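Local structure of Thiol:disulfide interchange protein DsbA (Neisseria meningitidis MC58, 3HZ8) at residues A[19-24]-A[56-61]; A[27-32]-A[60-65]; A[33-38]-A[153-158]; A[70-75]-A[129-134]. The protein probably introduces disulfide bonds into periplasmic proteins as a thioredoxin-family thiol-disulfide oxidoreductase of the DsbA type. The protein carries 1 engineered substitution. All coordinates share one frame; numbering follows the deposited sequence.

Interaction 1: residues A[19-24]-A[56-61]; sequences PQQQAG and DMYLRT
Tyr58 and Arg60 reach from one side of strand 57-63 into the loop 19-24. The tight part lies around the Tyr58 hydroxyl. Backbone N of Gln22 donates a hydrogen bond to Tyr58 OH at 2.9 Å, with an N-H...O angle of 159°. The Tyr58 ring is brought there by a CG placed between the backbone N and the carbonyl carbon (chi1 65°). Gln22 then lays its amide on one face of this ring. NE2 of Gln22 sits 3.8 Å above the ring plane of Tyr58, over its centre, while OE1 is held by Lys25.

Arg60 is extended from CG to NE. Its NH1 donates to Pro19 O at 3.0 Å, and that oxygen lies near the guanidinium plane. Gln21 comes over one face of the guanidinium, with its CG 3.7 Å from Arg60 CZ. Glu27 and Glu62 supply the opposing charges for Arg60.

The outer side is wetter. One water links Pro19 O to Arg60 NH2. A second water accepts from Gln21 NE2 and, weakly, from Arg60 NH2. At the other end of the contact, a third water connects Gly24 O and Asp56 OD2.

The contact lays the loop between strands 11-13 and 26-32 against strand 57-63, an outermost strand of the thioredoxin-type sheet. Gln21 N bonds Glu27 on strand 26-32. Asp56 forms a salt bridge with Arg186 of helix 171-191, which Met57 touches too, and Leu59 packs on helix 37-50.

Interaction 2: residues A[27-32]-A[60-65]; sequences EVLEFF and RTEHVV
Leu29 to Phe32 pair in parallel register with Arg60 to His63. Five backbone hydrogen bonds join the strands, from Arg60 N to Val28 O at 2.8 Å through to Val64 N to Phe32 O at 3.0 Å. Leu29, Phe31, Arg60 and Glu62 share one face. There Leu29 CD1 touches Glu62 CG at 3.5 Å, and Phe31 CD1 lies 3.8 Å from Glu62 CB. Glu27 OE2 receives Arg60 NH1 on its syn side at 2.8 Å. Glu62 bends at chi2 (-70°) and takes Arg60 NE on its anti lone pair, at 2.8 Å and nearly straight. Arg60 sits between two acids in a salt-bridge network, which probably stabilises the buried charges. The other face carries Glu30, Thr61, Phe32 and His63. His63 turns its ring edge to the face of Phe32 in a T-shaped pair, centroids 5.1 Å apart and planes at 67°.

Further out, loop 19-24 positions Glu27: Gln20 OE1 accepts from its N, and Gln21 N donates to its OE1.

These strands belong to the beta-alpha-beta unit that crosses over through helix 37-50. Helix 134-149 lies against Arg60 and Glu62, helix 71-83 against Phe32 and His63, and helix 37-50 against Glu30 and Phe32.

Interaction 3: residues A[33-38]-A[153-158]; sequences GYFCPH and DGVPTV. Engineered in segment 153-158: Val155 (natural residue Thr).
Gly33 to Cys36 make a type I beta turn, and facing it across the contact the peptide bond from Val155 to Pro156 is cis. This is the thioredoxin-fold active site: a CxxC motif at a helix start, opposite the cis-proline loop. Cys36 is the N-cap of helix 37-50 and is disulfide-bonded to Cys39, the redox-active pair.

The meeting is apolar. Cys36 carries SG anti to its backbone N (chi1 161°), which turns the sulfur toward the loop. SG rests on Val155 CG2 at 3.7 Å. Val155 is an engineered residue, threonine in the natural protein. The same methyl, CG2, lies 4.3 Å from Phe35 CE1. Phe35 in turn places its ring over Gly33 CA. Val155 and Pro156 also touch Cys39, so the loop packs against both sulfur-bearing residues. In thioredoxin relatives the loop before the cis-proline helps bind substrate peptides, and it probably does so here.

Beyond the cysteine, Pro156 touches Trp171 of helix 171-191. At the start of strand 157-160, Thr157 OG1 donates back to Gly154 O at 2.7 Å. Pro156 CD completes the contact, 4.2 Å from Cys36 SG.

Interaction 4: residues A[70-75]-A[129-134]; sequences MLTLAR and AAYESP
Arg75 and Tyr131 each hold CG anti to the backbone N (chi1 -160° and 178°), and the extended Arg75 chain then runs across the Tyr131 ring at about a right angle. Arg75 CD lies over one ring face, 4.0 Å from the centroid, in a CH-pi contact. The guanidinium follows as a cation-pi partner, with CZ 4.8 Å from that centroid and near the ring normal.

The tip of Arg75 reaches the backbone at Ser133, where the chain passes from helix 124-132 to helix 134-149. Its NH2 donates to Ser133 O at 3.0 Å; the oxygen is in the guanidinium plane, but the donor stands above the carbonyl plane. Tyr131 O sits over a face of the guanidinium. NE of Arg75 bonds Ser136 OG instead. Ser133 OG folds back to Ala130 O at 2.6 Å, and Ser133 N binds the same oxygen.

At the far end of the ring, one water bridges Thr72 OG1 and Tyr131 OH, 2.6 Å and 2.8 Å away. Thr72 CG2 also touches that hydroxyl.

The contact joins two helices of the helical insertion of DsbA proteins. Thr72 and Tyr131 both pack on Pro109 and Leu112 of helix 109-118, and Arg75 meets Gln137 of helix 134-149.

Interactions 1, 2 and 3 all reach the one mixed sheet. Interactions 1 and 2 share Arg60 and strand 57-63, with centres about 11 Å apart. Both close on that strand before interaction 4 opens, while interaction 3 crosses them along the chain. Interaction 3 lies about 9 Å from interaction 2 between centres, where strand 157-160 runs beside strand 26-32. Interaction 4 is among the helices, about 19 Å from interaction 3 between centres, and nests inside the chain loop that interaction 3 closes. Phe35 still touches Met70 and Leu73, so the segment 33-38 that carries Cys36 packs against the helical insertion. The thioredoxin core and the inserted helices therefore meet beside the active site.

Interaction 1: residues A[19-24]-A[56-61]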
loop_
_atom_site.group_PDB
_atom_site.type_symbol
_atom_site.label_atom_id
_atom_site.label_comp_id
_atom_site.label_asym_id
_atom_site.label_seq_id
_atom_site.Cartn_x
_atom_site.Cartn_y
_atom_site.Cartn_z
ATOM N N PRO A 19 11.716 2.674 8.100
ATOM C CA PRO A 19 11.468 4.066 8.504
ATOM C C PRO A 19 10.108 4.582 8.023
ATOM O O PRO A 19 9.711 4.348 6.869
ATOM C CB PRO A 19 12.598 4.832 7.816
ATOM C CG PRO A 19 13.702 3.819 7.690
ATOM C CD PRO A 19 12.991 2.529 7.374
ATOM N N GLN A 20 9.391 5.261 8.912
ATOM C CA GLN A 20 8.095 5.843 8.578
ATOM C C GLN A 20 8.284 7.100 7.748
ATOM O O GLN A 20 9.287 7.801 7.904
ATOM C CB GLN A 20 7.339 6.225 9.844
ATOM C CG GLN A 20 6.885 5.052 10.693
ATOM C CD GLN A 20 5.768 5.443 11.655
ATOM O OE1 GLN A 20 5.079 4.589 12.199
ATOM N NE2 GLN A 20 5.575 6.750 11.849
ATOM N N GLN A 21 7.327 7.384 6.872
ATOM C CA GLN A 21 7.368 8.637 6.111
ATOM C C GLN A 21 7.196 9.864 6.999
ATOM O O GLN A 21 7.866 10.874 6.781
ATOM C CB GLN A 21 6.315 8.638 5.022
ATOM C CG GLN A 21 6.531 7.598 3.949
ATOM C CD GLN A 21 5.404 7.574 2.948
ATOM O OE1 GLN A 21 4.273 7.962 3.265
ATOM N NE2 GLN A 21 5.706 7.135 1.721
ATOM N N GLN A 22 6.287 9.779 7.980
ATOM C CA GLN A 22 6.007 10.888 8.903
ATOM C C GLN A 22 6.342 10.525 10.350
ATOM O O GLN A 22 5.754 9.609 10.916
ATOM C CB GLN A 22 4.542 11.324 8.786
ATOM C CG GLN A 22 4.131 11.730 7.373
ATOM C CD GLN A 22 2.691 12.146 7.280
ATOM O OE1 GLN A 22 2.211 12.947 8.084
ATOM N NE2 GLN A 22 1.983 11.611 6.294
ATOM N N ALA A 23 7.266 11.280 10.946
ATOM C CA ALA A 23 7.608 11.157 12.367
ATOM C C ALA A 23 6.460 11.589 13.268
ATOM O O ALA A 23 5.668 12.455 12.901
ATOM C CB ALA A 23 8.852 11.983 12.681
ATOM N N GLY A 24 6.374 10.977 14.449
ATOM C CA GLY A 24 5.371 11.345 15.449
ATOM C C GLY A 24 3.956 10.932 15.095
ATOM O O GLY A 24 3.005 11.270 15.806
ATOM N N ASP A 56 -3.758 11.131 13.792
ATOM C CA ASP A 56 -2.338 10.800 13.931
ATOM C C ASP A 56 -1.950 9.507 13.219
ATOM O O ASP A 56 -0.805 9.068 13.313
ATOM C CB ASP A 56 -1.910 10.751 15.406
ATOM C CG ASP A 56 -2.451 9.534 16.149
ATOM O OD1 ASP A 56 -3.507 8.985 15.758
ATOM O OD2 ASP A 56 -1.811 9.140 17.143
ATOM N N MET A 57 -2.903 8.918 12.498
ATOM C CA MET A 57 -2.630 7.710 11.710
ATOM C C MET A 57 -2.748 7.992 10.229
ATOM O O MET A 57 -3.510 8.851 9.816
ATOM C CB MET A 57 -3.603 6.593 12.064
ATOM C CG MET A 57 -3.466 6.066 13.463
ATOM S SD MET A 57 -4.828 4.923 13.828
ATOM C CE MET A 57 -4.400 3.485 12.857
ATOM N N TYR A 58 -2.011 7.241 9.416
ATOM C CA TYR A 58 -2.159 7.359 7.973
ATOM C C TYR A 58 -1.837 6.037 7.292
ATOM O O TYR A 58 -1.073 5.224 7.835
ATOM C CB TYR A 58 -1.302 8.503 7.403
ATOM C CG TYR A 58 0.196 8.286 7.555
ATOM C CD1 TYR A 58 0.984 7.880 6.463
ATOM C CD2 TYR A 58 0.826 8.475 8.787
ATOM C CE1 TYR A 58 2.341 7.683 6.602
ATOM C CE2 TYR A 58 2.189 8.268 8.936
ATOM C CZ TYR A 58 2.945 7.865 7.841
ATOM O OH TYR A 58 4.299 7.663 7.992
ATOM N N LEU A 59 -2.431 5.839 6.117
ATOM C CA LEU A 59 -2.205 4.646 5.303
ATOM C C LEU A 59 -1.218 4.960 4.179
ATOM O O LEU A 59 -1.464 5.852 3.350
ATOM C CB LEU A 59 -3.532 4.143 4.720
ATOM C CG LEU A 59 -3.456 2.922 3.793
ATOM C CD1 LEU A 59 -2.928 1.672 4.512
ATOM C CD2 LEU A 59 -4.826 2.645 3.176
ATOM N N ARG A 60 -0.101 4.239 4.185
ATOM C CA ARG A 60 0.936 4.336 3.163
ATOM C C ARG A 60 0.887 3.051 2.360
ATOM O O ARG A 60 0.777 1.966 2.949
ATOM C CB ARG A 60 2.302 4.440 3.843
ATOM C CG ARG A 60 3.529 4.214 2.960
ATOM C CD ARG A 60 4.775 4.175 3.842
ATOM N NE ARG A 60 6.034 4.064 3.107
ATOM C CZ ARG A 60 7.229 3.961 3.691
ATOM N NH1 ARG A 60 7.329 3.961 5.017
ATOM N NH2 ARG A 60 8.331 3.885 2.947
ATOM N N THR A 61 1.001 3.157 1.040
ATOM C CA THR A 61 1.036 1.954 0.203
ATOM C C THR A 61 2.265 1.942 -0.695
ATOM O O THR A 61 2.701 2.990 -1.172
ATOM C CB THR A 61 -0.260 1.779 -0.610
ATOM O OG1 THR A 61 -0.388 2.855 -1.539
ATOM C CG2 THR A 61 -1.470 1.781 0.312
HETATM O O HOH W 1 10.833 4.229 4.314
HETATM O O HOH W 2 8.214 5.829 0.525
HETATM O O HOH W 3 0.972 9.388 17.355
#

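Interaction 2: residues A[27-32]-A[60-65]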
loop_
_atom_site.group_PDB
_atom_site.type_symbol
_atom_site.label_atom_id
_atom_site.label_comp_id
_atom_site.label_asym_id
_atom_site.label_seq_id
_atom_site.Cartn_x
_atom_site.Cartn_y
_atom_site.Cartn_z
ATOM N N GLU A 27 2.112 5.030 11.358
ATOM C CA GLU A 27 1.998 4.605 9.966
ATOM C C GLU A 27 1.409 3.198 9.865
ATOM O O GLU A 27 1.796 2.313 10.622
ATOM C CB GLU A 27 3.378 4.603 9.312
ATOM C CG GLU A 27 3.367 4.242 7.846
ATOM C CD GLU A 27 4.731 4.380 7.219
ATOM O OE1 GLU A 27 5.126 5.522 6.925
ATOM O OE2 GLU A 27 5.402 3.356 7.018
ATOM N N VAL A 28 0.481 3.017 8.927
ATOM C CA VAL A 28 -0.000 1.690 8.522
ATOM C C VAL A 28 0.475 1.536 7.085
ATOM O O VAL A 28 0.039 2.292 6.206
ATOM C CB VAL A 28 -1.546 1.571 8.605
ATOM C CG1 VAL A 28 -2.000 0.177 8.168
ATOM C CG2 VAL A 28 -2.026 1.870 10.033
ATOM N N LEU A 29 1.396 0.589 6.862
ATOM C CA LEU A 29 2.032 0.419 5.555
ATOM C C LEU A 29 1.554 -0.879 4.900
ATOM O O LEU A 29 1.697 -1.943 5.494
ATOM C CB LEU A 29 3.561 0.422 5.721
ATOM C CG LEU A 29 4.453 -0.152 4.625
ATOM C CD1 LEU A 29 4.187 0.491 3.281
ATOM C CD2 LEU A 29 5.918 0.001 5.030
ATOM N N GLU A 30 0.961 -0.790 3.710
ATOM C CA GLU A 30 0.589 -1.973 2.942
ATOM C C GLU A 30 1.506 -2.132 1.738
ATOM O O GLU A 30 1.567 -1.240 0.898
ATOM C CB GLU A 30 -0.871 -1.887 2.451
ATOM C CG GLU A 30 -1.339 -3.174 1.752
ATOM C CD GLU A 30 -2.489 -2.975 0.781
ATOM O OE1 GLU A 30 -2.816 -1.826 0.469
ATOM O OE2 GLU A 30 -3.046 -3.983 0.311
ATOM N N PHE A 31 2.196 -3.268 1.654
ATOM C CA PHE A 31 2.833 -3.694 0.397
ATOM C C PHE A 31 1.818 -4.512 -0.396
ATOM O O PHE A 31 1.139 -5.366 0.177
ATOM C CB PHE A 31 4.081 -4.545 0.654
ATOM C CG PHE A 31 5.245 -3.764 1.225
ATOM C CD1 PHE A 31 6.115 -3.088 0.380
ATOM C CD2 PHE A 31 5.497 -3.745 2.595
ATOM C CE1 PHE A 31 7.212 -2.373 0.890
ATOM C CE2 PHE A 31 6.599 -3.045 3.111
ATOM C CZ PHE A 31 7.450 -2.353 2.248
ATOM N N PHE A 32 1.725 -4.266 -1.702
ATOM C CA PHE A 32 0.708 -4.915 -2.523
ATOM C C PHE A 32 1.219 -5.022 -3.951
ATOM O O PHE A 32 2.290 -4.501 -4.283
ATOM C CB PHE A 32 -0.610 -4.105 -2.512
ATOM C CG PHE A 32 -0.532 -2.810 -3.297
ATOM C CD1 PHE A 32 -1.088 -2.728 -4.577
ATOM C CD2 PHE A 32 0.142 -1.701 -2.786
ATOM C CE1 PHE A 32 -0.989 -1.556 -5.330
ATOM C CE2 PHE A 32 0.263 -0.522 -3.537
ATOM C CZ PHE A 32 -0.306 -0.446 -4.808
ATOM N N ARG A 60 -0.101 4.239 4.185
ATOM C CA ARG A 60 0.936 4.336 3.163
ATOM C C ARG A 60 0.887 3.051 2.360
ATOM O O ARG A 60 0.777 1.966 2.949
ATOM C CB ARG A 60 2.302 4.440 3.843
ATOM C CG ARG A 60 3.529 4.214 2.960
ATOM C CD ARG A 60 4.775 4.175 3.842
ATOM N NE ARG A 60 6.034 4.064 3.107
ATOM C CZ ARG A 60 7.229 3.961 3.691
ATOM N NH1 ARG A 60 7.329 3.961 5.017
ATOM N NH2 ARG A 60 8.331 3.885 2.947
ATOM N N THR A 61 1.001 3.157 1.040
ATOM C CA THR A 61 1.036 1.954 0.203
ATOM C C THR A 61 2.265 1.942 -0.695
ATOM O O THR A 61 2.701 2.990 -1.172
ATOM C CB THR A 61 -0.260 1.779 -0.610
ATOM O OG1 THR A 61 -0.388 2.855 -1.539
ATOM C CG2 THR A 61 -1.470 1.781 0.312
ATOM N N GLU A 62 2.835 0.756 -0.885
ATOM C CA GLU A 62 4.021 0.589 -1.733
ATOM C C GLU A 62 3.826 -0.661 -2.588
ATOM O O GLU A 62 3.445 -1.717 -2.063
ATOM C CB GLU A 62 5.276 0.416 -0.868
ATOM C CG GLU A 62 5.524 1.536 0.175
ATOM C CD GLU A 62 5.944 2.884 -0.442
ATOM O OE1 GLU A 62 6.213 2.945 -1.662
ATOM O OE2 GLU A 62 6.013 3.891 0.304
ATOM N N HIS A 63 4.057 -0.538 -3.894
ATOM C CA HIS A 63 3.914 -1.681 -4.811
ATOM C C HIS A 63 5.218 -2.454 -4.829
ATOM O O HIS A 63 6.289 -1.856 -4.978
ATOM C CB HIS A 63 3.586 -1.175 -6.222
ATOM C CG HIS A 63 3.012 -2.204 -7.146
ATOM N ND1 HIS A 63 3.734 -3.267 -7.647
ATOM C CD2 HIS A 63 1.782 -2.294 -7.705
ATOM C CE1 HIS A 63 2.957 -3.996 -8.431
ATOM N NE2 HIS A 63 1.773 -3.415 -8.501
ATOM N N VAL A 64 5.149 -3.776 -4.670
ATOM C CA VAL A 64 6.373 -4.584 -4.729
ATOM C C VAL A 64 6.985 -4.567 -6.135
ATOM O O VAL A 64 6.283 -4.355 -7.131
ATOM C CB VAL A 64 6.157 -6.062 -4.265
ATOM C CG1 VAL A 64 5.840 -6.106 -2.769
ATOM C CG2 VAL A 64 5.100 -6.793 -5.108
ATOM N N VAL A 65 8.302 -4.772 -6.214
ATOM C CA VAL A 65 8.975 -4.926 -7.508
ATOM C C VAL A 65 9.827 -6.191 -7.431
ATOM O O VAL A 65 10.861 -6.213 -6.758
ATOM C CB VAL A 65 9.820 -3.683 -7.891
ATOM C CG1 VAL A 65 10.542 -3.906 -9.227
ATOM C CG2 VAL A 65 8.947 -2.431 -7.921
#

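Interaction 3: residues A[33-38]-A[153-158]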
loop_
_atom_site.group_PDB
_atom_site.type_symbol
_atom_site.label_atom_id
_atom_site.label_comp_id
_atom_site.label_asym_id
_atom_site.label_seq_id
_atom_site.Cartn_x
_atom_site.Cartn_y
_atom_site.Cartn_z
ATOM N N GLY A 33 0.448 -5.694 -4.798
ATOM C CA GLY A 33 0.662 -5.624 -6.246
ATOM C C GLY A 33 -0.701 -5.507 -6.898
ATOM O O GLY A 33 -1.677 -6.074 -6.396
ATOM N N TYR A 34 -0.785 -4.785 -8.015
ATOM C CA TYR A 34 -2.073 -4.651 -8.716
ATOM C C TYR A 34 -2.535 -5.966 -9.400
ATOM O O TYR A 34 -3.710 -6.114 -9.741
ATOM C CB TYR A 34 -2.012 -3.522 -9.743
ATOM C CG TYR A 34 -2.091 -2.132 -9.168
ATOM C CD1 TYR A 34 -3.168 -1.745 -8.365
ATOM C CD2 TYR A 34 -1.117 -1.186 -9.463
ATOM C CE1 TYR A 34 -3.272 -0.438 -7.863
ATOM C CE2 TYR A 34 -1.207 0.120 -8.963
ATOM C CZ TYR A 34 -2.283 0.489 -8.153
ATOM O OH TYR A 34 -2.370 1.791 -7.673
ATOM N N PHE A 35 -1.615 -6.910 -9.577
ATOM C CA PHE A 35 -1.920 -8.224 -10.198
ATOM C C PHE A 35 -2.481 -9.218 -9.198
ATOM O O PHE A 35 -2.776 -10.353 -9.555
ATOM C CB PHE A 35 -0.619 -8.836 -10.725
ATOM C CG PHE A 35 0.502 -8.773 -9.715
ATOM C CD1 PHE A 35 0.479 -9.594 -8.584
ATOM C CD2 PHE A 35 1.550 -7.858 -9.853
ATOM C CE1 PHE A 35 1.474 -9.528 -7.614
ATOM C CE2 PHE A 35 2.540 -7.777 -8.886
ATOM C CZ PHE A 35 2.508 -8.609 -7.761
ATOM N N CYS A 36 -2.563 -8.811 -7.930
ATOM C CA CYS A 36 -2.721 -9.727 -6.800
ATOM C C CYS A 36 -4.194 -9.875 -6.358
ATOM O O CYS A 36 -4.773 -8.937 -5.809
ATOM C CB CYS A 36 -1.804 -9.204 -5.669
ATOM S SG CYS A 36 -2.086 -9.742 -3.971
ATOM N N PRO A 37 -4.812 -11.054 -6.610
ATOM C CA PRO A 37 -6.212 -11.186 -6.205
ATOM C C PRO A 37 -6.511 -10.967 -4.727
ATOM O O PRO A 37 -7.516 -10.330 -4.405
ATOM C CB PRO A 37 -6.575 -12.613 -6.640
ATOM C CG PRO A 37 -5.643 -12.883 -7.784
ATOM C CD PRO A 37 -4.348 -12.262 -7.325
ATOM N N HIS A 38 -5.659 -11.453 -3.836
ATOM C CA HIS A 38 -5.922 -11.255 -2.414
ATOM C C HIS A 38 -5.787 -9.787 -2.040
ATOM O O HIS A 38 -6.487 -9.300 -1.145
ATOM C CB HIS A 38 -5.045 -12.166 -1.558
ATOM C CG HIS A 38 -5.545 -13.578 -1.499
ATOM N ND1 HIS A 38 -6.869 -13.902 -1.708
ATOM C CD2 HIS A 38 -4.910 -14.742 -1.226
ATOM C CE1 HIS A 38 -7.023 -15.208 -1.589
ATOM N NE2 HIS A 38 -5.852 -15.741 -1.289
ATOM N N ASP A 153 8.505 -10.608 0.344
ATOM C CA ASP A 153 8.371 -11.664 -0.663
ATOM C C ASP A 153 6.948 -12.189 -0.803
ATOM O O ASP A 153 6.709 -13.157 -1.526
ATOM C CB ASP A 153 9.373 -12.807 -0.414
ATOM C CG ASP A 153 9.191 -13.483 0.944
ATOM O OD1 ASP A 153 8.299 -13.093 1.722
ATOM O OD2 ASP A 153 9.972 -14.420 1.237
ATOM N N GLY A 154 5.996 -11.533 -0.132
ATOM C CA GLY A 154 4.583 -11.913 -0.248
ATOM C C GLY A 154 3.698 -10.682 -0.164
ATOM O O GLY A 154 4.039 -9.710 0.510
ATOM N N VAL A 155 2.568 -10.709 -0.861
ATOM C CA VAL A 155 1.610 -9.612 -0.795
ATOM C C VAL A 155 0.211 -10.207 -0.636
ATOM O O VAL A 155 -0.057 -11.304 -1.129
ATOM C CB VAL A 155 1.670 -8.700 -2.050
ATOM C CG1 VAL A 155 2.941 -7.891 -2.045
ATOM C CG2 VAL A 155 1.546 -9.504 -3.344
ATOM N N PRO A 156 -0.684 -9.503 0.062
ATOM C CA PRO A 156 -0.444 -8.242 0.763
ATOM C C PRO A 156 0.322 -8.458 2.045
ATOM O O PRO A 156 0.187 -9.507 2.677
ATOM C CB PRO A 156 -1.851 -7.735 1.093
ATOM C CG PRO A 156 -2.714 -8.968 1.114
ATOM C CD PRO A 156 -2.081 -9.973 0.174
ATOM N N THR A 157 1.129 -7.466 2.416
ATOM C CA THR A 157 1.820 -7.443 3.717
ATOM C C THR A 157 1.489 -6.098 4.362
ATOM O O THR A 157 1.612 -5.059 3.713
ATOM C CB THR A 157 3.364 -7.584 3.543
ATOM O OG1 THR A 157 3.674 -8.915 3.093
ATOM C CG2 THR A 157 4.118 -7.323 4.857
ATOM N N VAL A 158 1.047 -6.104 5.619
ATOM C CA VAL A 158 0.743 -4.852 6.305
ATOM C C VAL A 158 1.611 -4.747 7.538
ATOM O O VAL A 158 1.667 -5.678 8.335
ATOM C CB VAL A 158 -0.763 -4.757 6.692
ATOM C CG1 VAL A 158 -1.045 -3.484 7.531
ATOM C CG2 VAL A 158 -1.636 -4.784 5.430
#

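Interaction 4: residues A[70-75]-A[129-134]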
loop_
_atom_site.group_PDB
_atom_site.type_symbol
_atom_site.label_atom_id
_atom_site.label_comp_id
_atom_site.label_asym_id
_atom_site.label_seq_id
_atom_site.Cartn_x
_atom_site.Cartn_y
_atom_site.Cartn_z
ATOM N N MET A 70 8.063 -5.329 -13.593
ATOM C CA MET A 70 7.090 -4.900 -12.579
ATOM C C MET A 70 7.254 -3.433 -12.181
ATOM O O MET A 70 6.366 -2.861 -11.550
ATOM C CB MET A 70 7.167 -5.832 -11.360
ATOM C CG MET A 70 5.987 -5.748 -10.391
ATOM S SD MET A 70 6.048 -6.974 -9.059
ATOM C CE MET A 70 5.794 -8.523 -9.967
ATOM N N LEU A 71 8.382 -2.832 -12.563
ATOM C CA LEU A 71 8.636 -1.425 -12.259
ATOM C C LEU A 71 7.550 -0.508 -12.822
ATOM O O LEU A 71 7.203 0.472 -12.198
ATOM C CB LEU A 71 10.035 -0.989 -12.731
ATOM C CG LEU A 71 10.557 0.352 -12.196
ATOM C CD1 LEU A 71 10.677 0.338 -10.682
ATOM C CD2 LEU A 71 11.896 0.700 -12.836
ATOM N N THR A 72 7.012 -0.850 -13.995
ATOM C CA THR A 72 5.931 -0.058 -14.599
ATOM C C THR A 72 4.689 0.004 -13.702
ATOM O O THR A 72 4.043 1.056 -13.573
ATOM C CB THR A 72 5.576 -0.595 -16.007
ATOM O OG1 THR A 72 6.715 -0.438 -16.870
ATOM C CG2 THR A 72 4.360 0.155 -16.605
ATOM N N LEU A 73 4.382 -1.119 -13.056
ATOM C CA LEU A 73 3.243 -1.152 -12.145
ATOM C C LEU A 73 3.511 -0.335 -10.894
ATOM O O LEU A 73 2.611 0.303 -10.367
ATOM C CB LEU A 73 2.894 -2.597 -11.762
ATOM C CG LEU A 73 2.375 -3.505 -12.886
ATOM C CD1 LEU A 73 2.164 -4.946 -12.386
ATOM C CD2 LEU A 73 1.092 -2.920 -13.537
ATOM N N ALA A 74 4.747 -0.372 -10.403
ATOM C CA ALA A 74 5.131 0.491 -9.286
ATOM C C ALA A 74 5.046 1.980 -9.671
ATOM O O ALA A 74 4.595 2.806 -8.860
ATOM C CB ALA A 74 6.514 0.117 -8.768
ATOM N N ARG A 75 5.443 2.326 -10.901
ATOM C CA ARG A 75 5.300 3.705 -11.376
ATOM C C ARG A 75 3.828 4.132 -11.457
ATOM O O ARG A 75 3.490 5.287 -11.151
ATOM C CB ARG A 75 5.984 3.889 -12.732
ATOM C CG ARG A 75 6.279 5.353 -13.021
ATOM C CD ARG A 75 7.147 5.571 -14.252
ATOM N NE ARG A 75 7.485 6.984 -14.339
ATOM C CZ ARG A 75 8.189 7.540 -15.322
ATOM N NH1 ARG A 75 8.635 6.797 -16.326
ATOM N NH2 ARG A 75 8.435 8.850 -15.295
ATOM N N ALA A 129 -0.271 12.289 -16.340
ATOM C CA ALA A 129 0.750 13.324 -16.159
ATOM C C ALA A 129 1.731 12.979 -15.042
ATOM O O ALA A 129 2.929 13.182 -15.179
ATOM C CB ALA A 129 0.105 14.690 -15.906
ATOM N N ALA A 130 1.198 12.453 -13.942
ATOM C CA ALA A 130 2.029 12.001 -12.835
ATOM C C ALA A 130 2.945 10.853 -13.261
ATOM O O ALA A 130 4.112 10.828 -12.872
ATOM C CB ALA A 130 1.170 11.588 -11.642
ATOM N N TYR A 131 2.412 9.912 -14.048
ATOM C CA TYR A 131 3.204 8.801 -14.563
ATOM C C TYR A 131 4.382 9.319 -15.389
ATOM O O TYR A 131 5.490 8.797 -15.303
ATOM C CB TYR A 131 2.349 7.834 -15.401
ATOM C CG TYR A 131 3.149 6.682 -15.990
ATOM C CD1 TYR A 131 3.260 5.459 -15.314
ATOM C CD2 TYR A 131 3.827 6.822 -17.206
ATOM C CE1 TYR A 131 4.006 4.414 -15.849
ATOM C CE2 TYR A 131 4.574 5.781 -17.741
ATOM C CZ TYR A 131 4.658 4.581 -17.057
ATOM O OH TYR A 131 5.401 3.555 -17.587
ATOM N N GLU A 132 4.137 10.367 -16.167
ATOM C CA GLU A 132 5.164 10.891 -17.052
ATOM C C GLU A 132 6.162 11.815 -16.351
ATOM O O GLU A 132 7.152 12.226 -16.952
ATOM C CB GLU A 132 4.525 11.561 -18.268
ATOM C CG GLU A 132 3.742 10.558 -19.116
ATOM C CD GLU A 132 3.999 10.687 -20.609
ATOM O OE1 GLU A 132 3.010 10.698 -21.370
ATOM O OE2 GLU A 132 5.181 10.782 -21.019
ATOM N N SER A 133 5.909 12.117 -15.077
ATOM C CA SER A 133 6.769 13.015 -14.306
ATOM C C SER A 133 7.951 12.281 -13.667
ATOM O O SER A 133 7.854 11.087 -13.355
ATOM C CB SER A 133 5.953 13.728 -13.225
ATOM O OG SER A 133 5.637 12.834 -12.172
ATOM N N PRO A 134 9.069 12.997 -13.432
ATOM C CA PRO A 134 10.195 12.344 -12.775
ATOM C C PRO A 134 9.886 11.852 -11.348
ATOM O O PRO A 134 10.519 10.893 -10.932
ATOM C CB PRO A 134 11.269 13.441 -12.727
ATOM C CG PRO A 134 10.865 14.413 -13.779
ATOM C CD PRO A 134 9.374 14.399 -13.776
HETATM O O HOH W 4 7.571 1.977 -16.909
#